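Local atomic coordinates of oxidoreductase (Azotobacter vinelandii, PDB entry 7D5M), a protein that probably acts as an NAD-dependent oxidoreductase related to inositol dehydrogenase, holding its dinucleotide cofactor in a Rossmann-fold domain. Residues A99-A104 and V111-P116; K115-T120 and P361-G366; I150-A155 and P313-D318; G143-Q148 and P210-E215. All coordinates share one frame; numbering follows the deposited sequence.

Contact 1 of 4, residues A99-A104 and V111-P116; sequences AITRAA and VVCEKP. With NAD (nicotinamide-adenine-dinucleotide), chain B.
T101 and V111 face each other where the helical residues 99-104 run antiparallel to the strand 111-113, their axes 9.5 Å apart at an angle of 170°. A104 gives the helix a small methyl, and its CB meets V111 CG2 at 3.6 Å. T101 and V111 cross obliquely, each with a methyl anti to the backbone N (V111 chi1 -179°), and these two, CG2 and CG1, come within 4.1 Å. T101 suits a helix on a sheet: its methyl joins the apolar layer while OG1 bonds back to H97 O, 3.4 Å from C113 SG. This is the helix-on-sheet layer of a Rossmann beta-alpha-beta unit, with strand 87-91 as its first strand. Beyond C113 the chain enters the Glu-Lys-Pro motif of this oxidoreductase family, with a cis peptide before P116. E114 turns its carboxylate to the cofactor, OE1 3.1 Å from NAD C2N, and the same oxygen accepts from K115 N at 2.9 Å through its anti lone pair. T141 and H29 hold the carboxylate as well. Without it, as with an alanine here, K115 N, T141 and H29 are likely to lose this acceptor and a gap to open beside the nicotinamide ribose.

Contact 2 of 4, residues K115-T120 and P361-G366; sequences KPLCFT and PDIHAG. With NAD (nicotinamide-adenine-dinucleotide), chain B.
The carbonyl oxygen of G366 accepts a hydrogen bond from a water 2.8 Å away, and the same water accepts from L117 N at 2.9 Å. The water thus bridges a backbone acceptor in the first turn of helix 363-381 to a backbone donor in the loop 115-120, serving two buried main chains that do not bond directly. Beside the bridge the contact is apolar and rests on one leucine. L117 CD2 lies 3.6 Å from G366 C and 3.7 Å from I363 CD1, the two side chains crossing at about a right angle. Glycine suits position 366 because a CB there would point toward L117 and run into CD2; its absence allows the alpha carbons of L117 and G366 to stand 5.5 Å apart. I363, branched at CB, serves two neighbours: CD1 reaches the leucine, while CG2 lies 3.8 Å above the centre of the H364 ring. L127 and V370 also pack on L117. The helix start is fixed by D362, the N-cap, whose OD1 accepts from A365 N at 3.1 Å with an N-H...O angle of 159°. On the other segment, T120 caps helix 121-133 in the same manner through a bond to E123 N. The contact therefore joins the loop that carries the end of the Glu-Lys-Pro motif, at the cofactor site of the Rossmann domain, to an N-capped helix of the C-terminal alpha/beta region, an interface of the two-domain GFO/IDH/MocA fold.

Contact 3 of 4, residues I150-A155 and P313-D318; sequences IEQARA and PGALLD
Q152 and A315 are the nearest pair of backbones, their alpha carbons 5.2 Å apart, where helix 148-158 passes a helix-like turn at 313-315, in the loop between strand 301-305 and helix 329-349, away from the cofactor site. E151 makes the closest approach with its aliphatic part: CG lies 3.5 Å from G314 C and also touches A315 N. That methylene is placed by a first torsion that sets CG anti to the backbone N (chi1 164°), and a bend at chi2 then turns the carboxylate along the helix toward R154. The arginine grips it side-on, NE to OE1 and NH2 to OE2, both at 2.8 Å and with N-H...O angles of 172° and 168°. Both oxygens are met on their syn sides and lie almost in the guanidinium plane, but the nitrogens approach from out of the carboxylate plane, so the two flat groups are tilted. OE2 has a further partner in a water that donates to it and accepts from G314 N, 2.9 Å in each case. Glycine fits at 314 because a CB would run into that oxygen. A315 offers only a methyl, 3.8 Å from both CB and OE1 of Q152, whose amide oxygen is engaged by H312 N. Replacing E151 by an alanine would probably leave R154 without its anion, take away an anchor of the bridging water and uncover the backbone at G314. The glutamate's charge is probably balanced by R154 one turn on, while it reaches the turn itself through its methylene and a water.

Contact 4 of 4, residues G143-Q148 and P210-E215; sequences GYAGHQ and PLYLSE
A145 presents its methyl to the edge of the Y212 ring, in the ring plane, with CB 3.5 Å from CE2. The pair joins the 3-10 turn 143-146, which follows the last strand of the parallel Rossmann sheet, to helix 202-217 of the C-terminal alpha/beta region. Y212 extends its ring from the helix with CG anti to the backbone N (chi1 -179°), and the ring is also stacked with that of Y142. One residue on, L213 reaches the same turn with a methyl: CD2 lies 3.8 Å from A145 CA and 4.2 Å from Y144 CB. Alanine suits the place, being small enough to touch both a tyrosine edge and a leucine branch. Y144 begins toward the helix but its ring leads off: the side chain comes within about 4 Å of the bound NAD (nearest atoms), meets H209 edge-to-face and packs on H325 of the second subunit. The turn closes through G146 N to G143 O, 3.0 Å, and glycine suits 146, where a CB would be crowded by that carbonyl. Within the helix, L211 O accepts from both E215 N and the hydroxyl of S214, whose OG lies 2.6 Å away in the carbonyl plane, on a lone pair.

In the fold
Contacts 1 and 2 follow one another on the chain, sharing K115 and P116, with centres 9 Å apart and NAD touching both. Contact 1 lies inside the Rossmann domain, whereas contact 2 ties that domain to helix 363-381 near the end of the chain, so the loop it closes contains contacts 3 and 4. Those two alternate along the sequence and lie about 12 Å apart between centres. I150 CG1 reaches L213 CD2 at 4.1 Å, linking helices 148-158 and 202-217. Contact 4 also meets contact 2, as A365 CB touches Y212 CE1 at 3.5 Å. Touching side chains thus lead from contact 2 through contact 4 to contact 3, whose centre is about 28 Å from that of contact 1, on the opposite side of the chain's centre.

Contact 1 of 4, residues A99-A104 and V111-P116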
# COMPACT_ATOMS: atom_id res chain seq x y z
N ALA A 99 3.47 -43.49 9.21
CA ALA A 99 4.29 -44.60 9.76
C ALA A 99 5.20 -44.07 10.87
O ALA A 99 5.30 -44.71 11.93
CB ALA A 99 5.08 -45.27 8.66
N ILE A 100 5.81 -42.90 10.67
CA ILE A 100 6.79 -42.35 11.65
C ILE A 100 6.03 -41.88 12.90
O ILE A 100 6.49 -42.21 14.01
CB ILE A 100 7.65 -41.24 11.05
CG1 ILE A 100 8.48 -41.75 9.87
CG2 ILE A 100 8.53 -40.63 12.13
CD1 ILE A 100 9.11 -40.66 9.05
N THR A 101 4.92 -41.15 12.72
CA THR A 101 4.09 -40.65 13.85
C THR A 101 3.55 -41.85 14.63
O THR A 101 3.65 -41.85 15.88
CB THR A 101 2.98 -39.72 13.36
OG1 THR A 101 3.60 -38.61 12.71
CG2 THR A 101 2.11 -39.18 14.48
N ARG A 102 3.00 -42.85 13.94
CA ARG A 102 2.44 -44.06 14.60
C ARG A 102 3.52 -44.71 15.47
O ARG A 102 3.24 -44.98 16.66
CB ARG A 102 1.92 -45.07 13.58
CG ARG A 102 1.25 -46.26 14.26
CD ARG A 102 0.82 -47.35 13.30
NE ARG A 102 0.07 -48.34 14.06
CZ ARG A 102 -0.93 -49.07 13.58
NH1 ARG A 102 -1.32 -48.95 12.32
NH2 ARG A 102 -1.54 -49.94 14.38
N ALA A 103 4.70 -44.96 14.91
CA ALA A 103 5.82 -45.63 15.62
C ALA A 103 6.23 -44.78 16.84
O ALA A 103 6.46 -45.35 17.93
CB ALA A 103 6.97 -45.84 14.68
N ALA A 104 6.30 -43.45 16.69
CA ALA A 104 6.73 -42.55 17.79
C ALA A 104 5.71 -42.65 18.93
O ALA A 104 6.11 -42.82 20.10
CB ALA A 104 6.90 -41.13 17.31
N VAL A 111 4.90 -35.97 19.75
CA VAL A 111 5.23 -35.74 18.33
C VAL A 111 4.85 -34.31 17.95
O VAL A 111 3.79 -33.81 18.41
CB VAL A 111 4.54 -36.77 17.42
CG1 VAL A 111 4.90 -36.54 15.95
CG2 VAL A 111 4.87 -38.19 17.84
N VAL A 112 5.69 -33.69 17.13
CA VAL A 112 5.29 -32.55 16.28
C VAL A 112 5.39 -33.04 14.84
O VAL A 112 6.50 -33.37 14.39
CB VAL A 112 6.14 -31.30 16.51
CG1 VAL A 112 5.67 -30.17 15.60
CG2 VAL A 112 6.11 -30.87 17.97
N CYS A 113 4.25 -33.12 14.16
CA CYS A 113 4.17 -33.71 12.80
C CYS A 113 3.94 -32.59 11.79
O CYS A 113 3.06 -31.75 12.00
CB CYS A 113 3.09 -34.77 12.69
SG CYS A 113 3.14 -35.66 11.11
N GLU A 114 4.76 -32.58 10.76
CA GLU A 114 4.57 -31.65 9.62
C GLU A 114 3.23 -31.93 8.96
O GLU A 114 2.80 -33.10 8.93
CB GLU A 114 5.72 -31.76 8.63
CG GLU A 114 6.71 -30.66 8.80
CD GLU A 114 6.12 -29.26 8.79
OE1 GLU A 114 4.88 -29.11 8.63
OE2 GLU A 114 6.89 -28.33 8.96
N LYS A 115 2.57 -30.88 8.48
CA LYS A 115 1.30 -31.04 7.73
C LYS A 115 1.65 -31.64 6.37
O LYS A 115 2.72 -31.34 5.83
CB LYS A 115 0.57 -29.70 7.64
CG LYS A 115 1.36 -28.58 7.00
CD LYS A 115 0.49 -27.57 6.29
CE LYS A 115 0.39 -27.80 4.79
NZ LYS A 115 1.73 -27.76 4.15
N PRO A 116 0.84 -32.57 5.81
CA PRO A 116 -0.35 -33.08 6.47
C PRO A 116 -0.01 -34.28 7.36
O PRO A 116 1.00 -34.93 7.17
CB PRO A 116 -1.20 -33.51 5.27
CG PRO A 116 -0.18 -34.08 4.31
CD PRO A 116 1.06 -33.23 4.51
PA NAD B . 12.31 -31.53 1.52
O1A NAD B . 12.25 -32.53 0.42
O2A NAD B . 12.87 -30.16 1.29
O5B NAD B . 13.06 -32.19 2.77
C5B NAD B . 12.92 -33.61 3.11
C4B NAD B . 13.99 -33.95 4.13
O4B NAD B . 13.68 -35.21 4.78
C3B NAD B . 15.40 -34.12 3.56
O3B NAD B . 16.36 -33.69 4.51
C2B NAD B . 15.46 -35.64 3.33
O2B NAD B . 16.76 -36.17 3.25
C1B NAD B . 14.76 -36.11 4.59
N9A NAD B . 14.20 -37.45 4.53
C8A NAD B . 13.44 -37.96 3.51
N7A NAD B . 13.01 -39.18 3.75
C5A NAD B . 13.50 -39.47 5.01
C6A NAD B . 13.37 -40.61 5.83
N6A NAD B . 12.66 -41.69 5.49
N1A NAD B . 13.98 -40.58 7.04
C2A NAD B . 14.69 -39.49 7.37
N3A NAD B . 14.86 -38.36 6.69
C4A NAD B . 14.24 -38.41 5.51
O3 NAD B . 10.82 -31.31 2.12
PN NAD B . 10.20 -30.03 2.90
O1N NAD B . 9.73 -29.01 1.90
O2N NAD B . 11.17 -29.60 3.96
O5D NAD B . 8.89 -30.65 3.57
C5D NAD B . 8.97 -31.72 4.53
C4D NAD B . 7.62 -31.77 5.20
O4D NAD B . 7.34 -30.47 5.78
C3D NAD B . 6.45 -32.06 4.25
O3D NAD B . 5.48 -32.84 4.93
C2D NAD B . 5.92 -30.66 3.92
O2D NAD B . 4.55 -30.66 3.55
C1D NAD B . 6.12 -29.96 5.26
N1N NAD B . 6.24 -28.47 5.17
C2N NAD B . 5.45 -27.69 5.98
C3N NAD B . 5.49 -26.29 5.89
C7N NAD B . 4.71 -25.51 6.92
O7N NAD B . 4.30 -26.09 7.93
N7N NAD B . 4.54 -24.21 6.71
C4N NAD B . 6.26 -25.71 4.88
C5N NAD B . 7.04 -26.51 4.06
C6N NAD B . 7.13 -27.86 4.33

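Contact 2 of 4, residues K115-T120 and P361-G366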
# COMPACT_ATOMS: atom_id res chain seq x y z
N LYS A 115 2.57 -30.88 8.48
CA LYS A 115 1.30 -31.04 7.73
C LYS A 115 1.65 -31.64 6.37
O LYS A 115 2.72 -31.34 5.83
CB LYS A 115 0.57 -29.70 7.64
CG LYS A 115 1.36 -28.58 7.00
CD LYS A 115 0.49 -27.57 6.29
CE LYS A 115 0.39 -27.80 4.79
NZ LYS A 115 1.73 -27.76 4.15
N PRO A 116 0.84 -32.57 5.81
CA PRO A 116 -0.35 -33.08 6.47
C PRO A 116 -0.01 -34.28 7.36
O PRO A 116 1.00 -34.93 7.17
CB PRO A 116 -1.20 -33.51 5.27
CG PRO A 116 -0.18 -34.08 4.31
CD PRO A 116 1.06 -33.23 4.51
N LEU A 117 -0.89 -34.55 8.32
CA LEU A 117 -0.79 -35.73 9.21
C LEU A 117 -0.54 -36.98 8.36
O LEU A 117 0.28 -37.83 8.76
CB LEU A 117 -2.11 -35.84 9.97
CG LEU A 117 -2.04 -36.25 11.43
CD1 LEU A 117 -0.95 -35.50 12.18
CD2 LEU A 117 -3.39 -36.04 12.08
N CYS A 118 -1.26 -37.11 7.24
CA CYS A 118 -1.27 -38.34 6.40
C CYS A 118 -2.17 -38.12 5.18
O CYS A 118 -2.75 -37.01 5.06
CB CYS A 118 -1.74 -39.53 7.22
SG CYS A 118 -3.29 -39.19 8.10
N PHE A 119 -2.29 -39.13 4.32
CA PHE A 119 -2.99 -39.06 3.01
C PHE A 119 -4.51 -39.21 3.19
O PHE A 119 -5.26 -38.53 2.47
CB PHE A 119 -2.53 -40.17 2.05
CG PHE A 119 -1.12 -40.08 1.52
CD1 PHE A 119 -0.33 -38.96 1.72
CD2 PHE A 119 -0.60 -41.12 0.76
CE1 PHE A 119 0.95 -38.89 1.20
CE2 PHE A 119 0.69 -41.05 0.24
CZ PHE A 119 1.45 -39.93 0.46
N THR A 120 -4.98 -40.10 4.08
CA THR A 120 -6.41 -40.49 4.14
C THR A 120 -7.01 -40.19 5.52
O THR A 120 -6.28 -40.26 6.52
CB THR A 120 -6.65 -41.96 3.80
OG1 THR A 120 -6.23 -42.78 4.89
CG2 THR A 120 -5.95 -42.40 2.53
N PRO A 361 -2.24 -25.85 17.50
CA PRO A 361 -2.64 -26.79 16.46
C PRO A 361 -2.21 -28.20 16.88
O PRO A 361 -1.04 -28.44 17.09
CB PRO A 361 -1.94 -26.34 15.18
CG PRO A 361 -1.20 -25.07 15.53
CD PRO A 361 -1.22 -24.90 17.03
N ASP A 362 -3.19 -29.09 17.01
CA ASP A 362 -3.01 -30.40 17.67
C ASP A 362 -3.47 -31.52 16.74
O ASP A 362 -3.73 -31.28 15.55
CB ASP A 362 -3.74 -30.41 19.01
CG ASP A 362 -5.24 -30.19 18.91
OD1 ASP A 362 -5.77 -30.16 17.77
OD2 ASP A 362 -5.86 -30.01 19.97
N ILE A 363 -3.58 -32.72 17.29
CA ILE A 363 -3.99 -33.93 16.53
C ILE A 363 -5.34 -33.65 15.84
O ILE A 363 -5.51 -34.06 14.68
CB ILE A 363 -4.05 -35.16 17.47
CG1 ILE A 363 -4.27 -36.45 16.69
CG2 ILE A 363 -5.09 -34.97 18.56
CD1 ILE A 363 -3.16 -36.80 15.73
N HIS A 364 -6.26 -32.97 16.52
CA HIS A 364 -7.63 -32.71 16.01
C HIS A 364 -7.56 -31.78 14.80
O HIS A 364 -8.28 -32.02 13.82
CB HIS A 364 -8.52 -32.14 17.13
CG HIS A 364 -8.56 -32.99 18.34
ND1 HIS A 364 -9.17 -34.22 18.35
CD2 HIS A 364 -8.05 -32.81 19.58
CE1 HIS A 364 -9.05 -34.75 19.56
NE2 HIS A 364 -8.36 -33.91 20.32
N ALA A 365 -6.71 -30.76 14.84
CA ALA A 365 -6.50 -29.84 13.69
C ALA A 365 -5.95 -30.65 12.51
O ALA A 365 -6.42 -30.44 11.37
CB ALA A 365 -5.57 -28.73 14.07
N GLY A 366 -4.99 -31.54 12.77
CA GLY A 366 -4.39 -32.41 11.75
C GLY A 366 -5.45 -33.26 11.07
O GLY A 366 -5.45 -33.33 9.83
PA NAD B . 12.31 -31.53 1.52
O1A NAD B . 12.25 -32.53 0.42
O2A NAD B . 12.87 -30.16 1.29
O5B NAD B . 13.06 -32.19 2.77
C5B NAD B . 12.92 -33.61 3.11
C4B NAD B . 13.99 -33.95 4.13
O4B NAD B . 13.68 -35.21 4.78
C3B NAD B . 15.40 -34.12 3.56
O3B NAD B . 16.36 -33.69 4.51
C2B NAD B . 15.46 -35.64 3.33
O2B NAD B . 16.76 -36.17 3.25
C1B NAD B . 14.76 -36.11 4.59
N9A NAD B . 14.20 -37.45 4.53
C8A NAD B . 13.44 -37.96 3.51
N7A NAD B . 13.01 -39.18 3.75
C5A NAD B . 13.50 -39.47 5.01
C6A NAD B . 13.37 -40.61 5.83
N6A NAD B . 12.66 -41.69 5.49
N1A NAD B . 13.98 -40.58 7.04
C2A NAD B . 14.69 -39.49 7.37
N3A NAD B . 14.86 -38.36 6.69
C4A NAD B . 14.24 -38.41 5.51
O3 NAD B . 10.82 -31.31 2.12
PN NAD B . 10.20 -30.03 2.90
O1N NAD B . 9.73 -29.01 1.90
O2N NAD B . 11.17 -29.60 3.96
O5D NAD B . 8.89 -30.65 3.57
C5D NAD B . 8.97 -31.72 4.53
C4D NAD B . 7.62 -31.77 5.20
O4D NAD B . 7.34 -30.47 5.78
C3D NAD B . 6.45 -32.06 4.25
O3D NAD B . 5.48 -32.84 4.93
C2D NAD B . 5.92 -30.66 3.92
O2D NAD B . 4.55 -30.66 3.55
C1D NAD B . 6.12 -29.96 5.26
N1N NAD B . 6.24 -28.47 5.17
C2N NAD B . 5.45 -27.69 5.98
C3N NAD B . 5.49 -26.29 5.89
C7N NAD B . 4.71 -25.51 6.92
O7N NAD B . 4.30 -26.09 7.93
N7N NAD B . 4.54 -24.21 6.71
C4N NAD B . 6.26 -25.71 4.88
C5N NAD B . 7.04 -26.51 4.06
C6N NAD B . 7.13 -27.86 4.33
O HOH W 1 -3.07 -32.63 8.57

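Contact 3 of 4, residues I150-A155 and P313-D318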
# COMPACT_ATOMS: atom_id res chain seq x y z
N ILE A 150 -3.69 -13.33 14.84
CA ILE A 150 -4.71 -14.40 14.62
C ILE A 150 -5.58 -14.50 15.89
O ILE A 150 -6.81 -14.53 15.75
CB ILE A 150 -4.08 -15.74 14.22
CG1 ILE A 150 -3.16 -15.61 13.00
CG2 ILE A 150 -5.15 -16.79 13.98
CD1 ILE A 150 -3.81 -14.97 11.79
N GLU A 151 -4.95 -14.49 17.07
CA GLU A 151 -5.65 -14.49 18.37
C GLU A 151 -6.48 -13.20 18.51
O GLU A 151 -7.61 -13.27 19.02
CB GLU A 151 -4.66 -14.66 19.52
CG GLU A 151 -5.23 -14.28 20.87
CD GLU A 151 -6.40 -15.11 21.36
OE1 GLU A 151 -6.62 -16.22 20.82
OE2 GLU A 151 -7.08 -14.66 22.30
N GLN A 152 -5.95 -12.05 18.06
CA GLN A 152 -6.71 -10.78 18.08
C GLN A 152 -8.01 -10.97 17.27
O GLN A 152 -9.08 -10.55 17.74
CB GLN A 152 -5.90 -9.62 17.51
CG GLN A 152 -6.70 -8.33 17.33
CD GLN A 152 -7.12 -7.71 18.64
OE1 GLN A 152 -6.54 -7.98 19.69
NE2 GLN A 152 -8.12 -6.84 18.59
N ALA A 153 -7.90 -11.52 16.06
CA ALA A 153 -9.06 -11.74 15.17
C ALA A 153 -10.06 -12.68 15.86
O ALA A 153 -11.26 -12.38 15.86
CB ALA A 153 -8.59 -12.29 13.83
N ARG A 154 -9.58 -13.79 16.43
CA ARG A 154 -10.46 -14.74 17.15
C ARG A 154 -11.26 -13.98 18.21
O ARG A 154 -12.49 -14.18 18.29
CB ARG A 154 -9.65 -15.85 17.84
CG ARG A 154 -10.53 -16.87 18.56
CD ARG A 154 -9.77 -17.63 19.62
NE ARG A 154 -9.41 -16.73 20.71
CZ ARG A 154 -10.26 -16.22 21.60
NH1 ARG A 154 -11.56 -16.50 21.57
NH2 ARG A 154 -9.80 -15.41 22.54
N ALA A 155 -10.57 -13.19 19.03
CA ALA A 155 -11.16 -12.49 20.19
C ALA A 155 -12.18 -11.46 19.70
O ALA A 155 -13.24 -11.31 20.34
CB ALA A 155 -10.08 -11.87 21.02
N PRO A 313 -5.92 -9.07 25.43
CA PRO A 313 -4.75 -9.47 26.21
C PRO A 313 -4.08 -10.75 25.68
O PRO A 313 -2.85 -10.79 25.70
CB PRO A 313 -5.29 -9.63 27.65
CG PRO A 313 -6.80 -9.80 27.48
CD PRO A 313 -7.16 -9.03 26.22
N GLY A 314 -4.86 -11.71 25.18
CA GLY A 314 -4.37 -12.94 24.52
C GLY A 314 -3.39 -12.62 23.39
O GLY A 314 -2.46 -13.43 23.17
N ALA A 315 -3.60 -11.51 22.70
CA ALA A 315 -2.83 -11.12 21.49
C ALA A 315 -1.51 -10.41 21.88
O ALA A 315 -0.68 -10.21 20.98
CB ALA A 315 -3.69 -10.28 20.58
N LEU A 316 -1.30 -10.08 23.17
CA LEU A 316 -0.07 -9.37 23.63
C LEU A 316 0.89 -10.33 24.34
O LEU A 316 2.05 -9.98 24.48
CB LEU A 316 -0.47 -8.21 24.55
CG LEU A 316 -1.19 -7.05 23.86
CD1 LEU A 316 -1.86 -6.13 24.88
CD2 LEU A 316 -0.25 -6.27 22.97
N LEU A 317 0.42 -11.52 24.74
CA LEU A 317 1.21 -12.45 25.58
C LEU A 317 2.57 -12.77 24.93
O LEU A 317 3.58 -12.77 25.64
CB LEU A 317 0.41 -13.74 25.80
CG LEU A 317 -0.69 -13.67 26.86
CD1 LEU A 317 -1.52 -14.94 26.84
CD2 LEU A 317 -0.09 -13.43 28.24
N ASP A 318 2.59 -12.99 23.61
CA ASP A 318 3.78 -13.55 22.92
C ASP A 318 4.67 -12.45 22.33
O ASP A 318 5.67 -12.81 21.68
CB ASP A 318 3.37 -14.57 21.87
CG ASP A 318 2.79 -15.85 22.45
OD1 ASP A 318 2.96 -16.08 23.67
OD2 ASP A 318 2.16 -16.60 21.68
O HOH W 2 -7.47 -12.41 24.13

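Contact 4 of 4, residues G143-Q148 and P210-E215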
# COMPACT_ATOMS: atom_id res chain seq x y z
N GLY A 143 1.97 -23.13 11.17
CA GLY A 143 2.89 -22.17 11.80
C GLY A 143 2.32 -20.77 11.80
O GLY A 143 2.61 -20.03 12.74
N TYR A 144 1.52 -20.42 10.79
CA TYR A 144 0.99 -19.04 10.64
C TYR A 144 0.08 -18.71 11.83
O TYR A 144 -0.09 -17.54 12.16
CB TYR A 144 0.28 -18.87 9.30
CG TYR A 144 1.19 -19.18 8.14
CD1 TYR A 144 2.15 -18.28 7.73
CD2 TYR A 144 1.15 -20.43 7.53
CE1 TYR A 144 3.01 -18.57 6.69
CE2 TYR A 144 2.02 -20.74 6.49
CZ TYR A 144 2.96 -19.81 6.08
OH TYR A 144 3.82 -20.09 5.06
N ALA A 145 -0.47 -19.74 12.47
CA ALA A 145 -1.42 -19.59 13.59
C ALA A 145 -0.69 -19.06 14.84
O ALA A 145 -1.38 -18.66 15.81
CB ALA A 145 -2.10 -20.90 13.85
N GLY A 146 0.64 -19.07 14.83
CA GLY A 146 1.48 -18.50 15.90
C GLY A 146 1.51 -16.99 15.91
O GLY A 146 2.00 -16.41 16.91
N HIS A 147 1.09 -16.32 14.83
CA HIS A 147 1.09 -14.83 14.76
C HIS A 147 0.04 -14.28 15.72
O HIS A 147 -1.14 -14.70 15.63
CB HIS A 147 0.90 -14.34 13.33
CG HIS A 147 2.15 -14.42 12.51
ND1 HIS A 147 2.27 -15.25 11.42
CD2 HIS A 147 3.33 -13.79 12.64
CE1 HIS A 147 3.48 -15.12 10.91
NE2 HIS A 147 4.14 -14.24 11.63
N GLN A 148 0.45 -13.36 16.61
CA GLN A 148 -0.40 -12.75 17.66
C GLN A 148 -1.74 -12.28 17.08
O GLN A 148 -2.77 -12.40 17.77
CB GLN A 148 0.29 -11.56 18.32
CG GLN A 148 1.46 -11.92 19.23
CD GLN A 148 2.79 -12.08 18.52
OE1 GLN A 148 2.97 -12.96 17.68
NE2 GLN A 148 3.76 -11.27 18.91
N PRO A 210 -4.66 -21.37 5.39
CA PRO A 210 -5.69 -20.39 5.74
C PRO A 210 -6.98 -21.06 6.24
O PRO A 210 -7.69 -20.45 7.01
CB PRO A 210 -5.89 -19.58 4.44
CG PRO A 210 -5.40 -20.51 3.34
CD PRO A 210 -4.28 -21.32 3.97
N LEU A 211 -7.25 -22.30 5.82
CA LEU A 211 -8.38 -23.09 6.39
C LEU A 211 -8.19 -23.20 7.91
O LEU A 211 -9.13 -22.89 8.66
CB LEU A 211 -8.46 -24.48 5.75
CG LEU A 211 -9.63 -25.32 6.26
CD1 LEU A 211 -10.92 -24.91 5.56
CD2 LEU A 211 -9.36 -26.80 6.07
N TYR A 212 -7.00 -23.59 8.35
CA TYR A 212 -6.73 -23.70 9.80
C TYR A 212 -6.87 -22.33 10.47
O TYR A 212 -7.47 -22.25 11.55
CB TYR A 212 -5.37 -24.33 10.11
CG TYR A 212 -5.20 -24.42 11.61
CD1 TYR A 212 -6.01 -25.26 12.35
CD2 TYR A 212 -4.30 -23.61 12.29
CE1 TYR A 212 -5.93 -25.31 13.73
CE2 TYR A 212 -4.20 -23.65 13.67
CZ TYR A 212 -5.01 -24.51 14.39
OH TYR A 212 -4.92 -24.58 15.75
N LEU A 213 -6.38 -21.25 9.85
CA LEU A 213 -6.59 -19.90 10.42
C LEU A 213 -8.09 -19.66 10.63
O LEU A 213 -8.44 -19.13 11.68
CB LEU A 213 -5.96 -18.83 9.53
CG LEU A 213 -4.45 -18.94 9.35
CD1 LEU A 213 -3.95 -17.80 8.48
CD2 LEU A 213 -3.72 -18.94 10.69
N SER A 214 -8.95 -20.05 9.69
CA SER A 214 -10.41 -19.83 9.84
C SER A 214 -10.94 -20.65 11.03
O SER A 214 -11.86 -20.17 11.71
CB SER A 214 -11.18 -20.12 8.59
OG SER A 214 -11.32 -21.52 8.40
N GLU A 215 -10.37 -21.83 11.28
CA GLU A 215 -10.82 -22.70 12.40
C GLU A 215 -10.40 -22.08 13.74
O GLU A 215 -11.15 -22.19 14.72
CB GLU A 215 -10.27 -24.12 12.24
CG GLU A 215 -10.84 -24.81 11.02
CD GLU A 215 -10.39 -26.24 10.80
OE1 GLU A 215 -9.74 -26.81 11.71
OE2 GLU A 215 -10.71 -26.79 9.72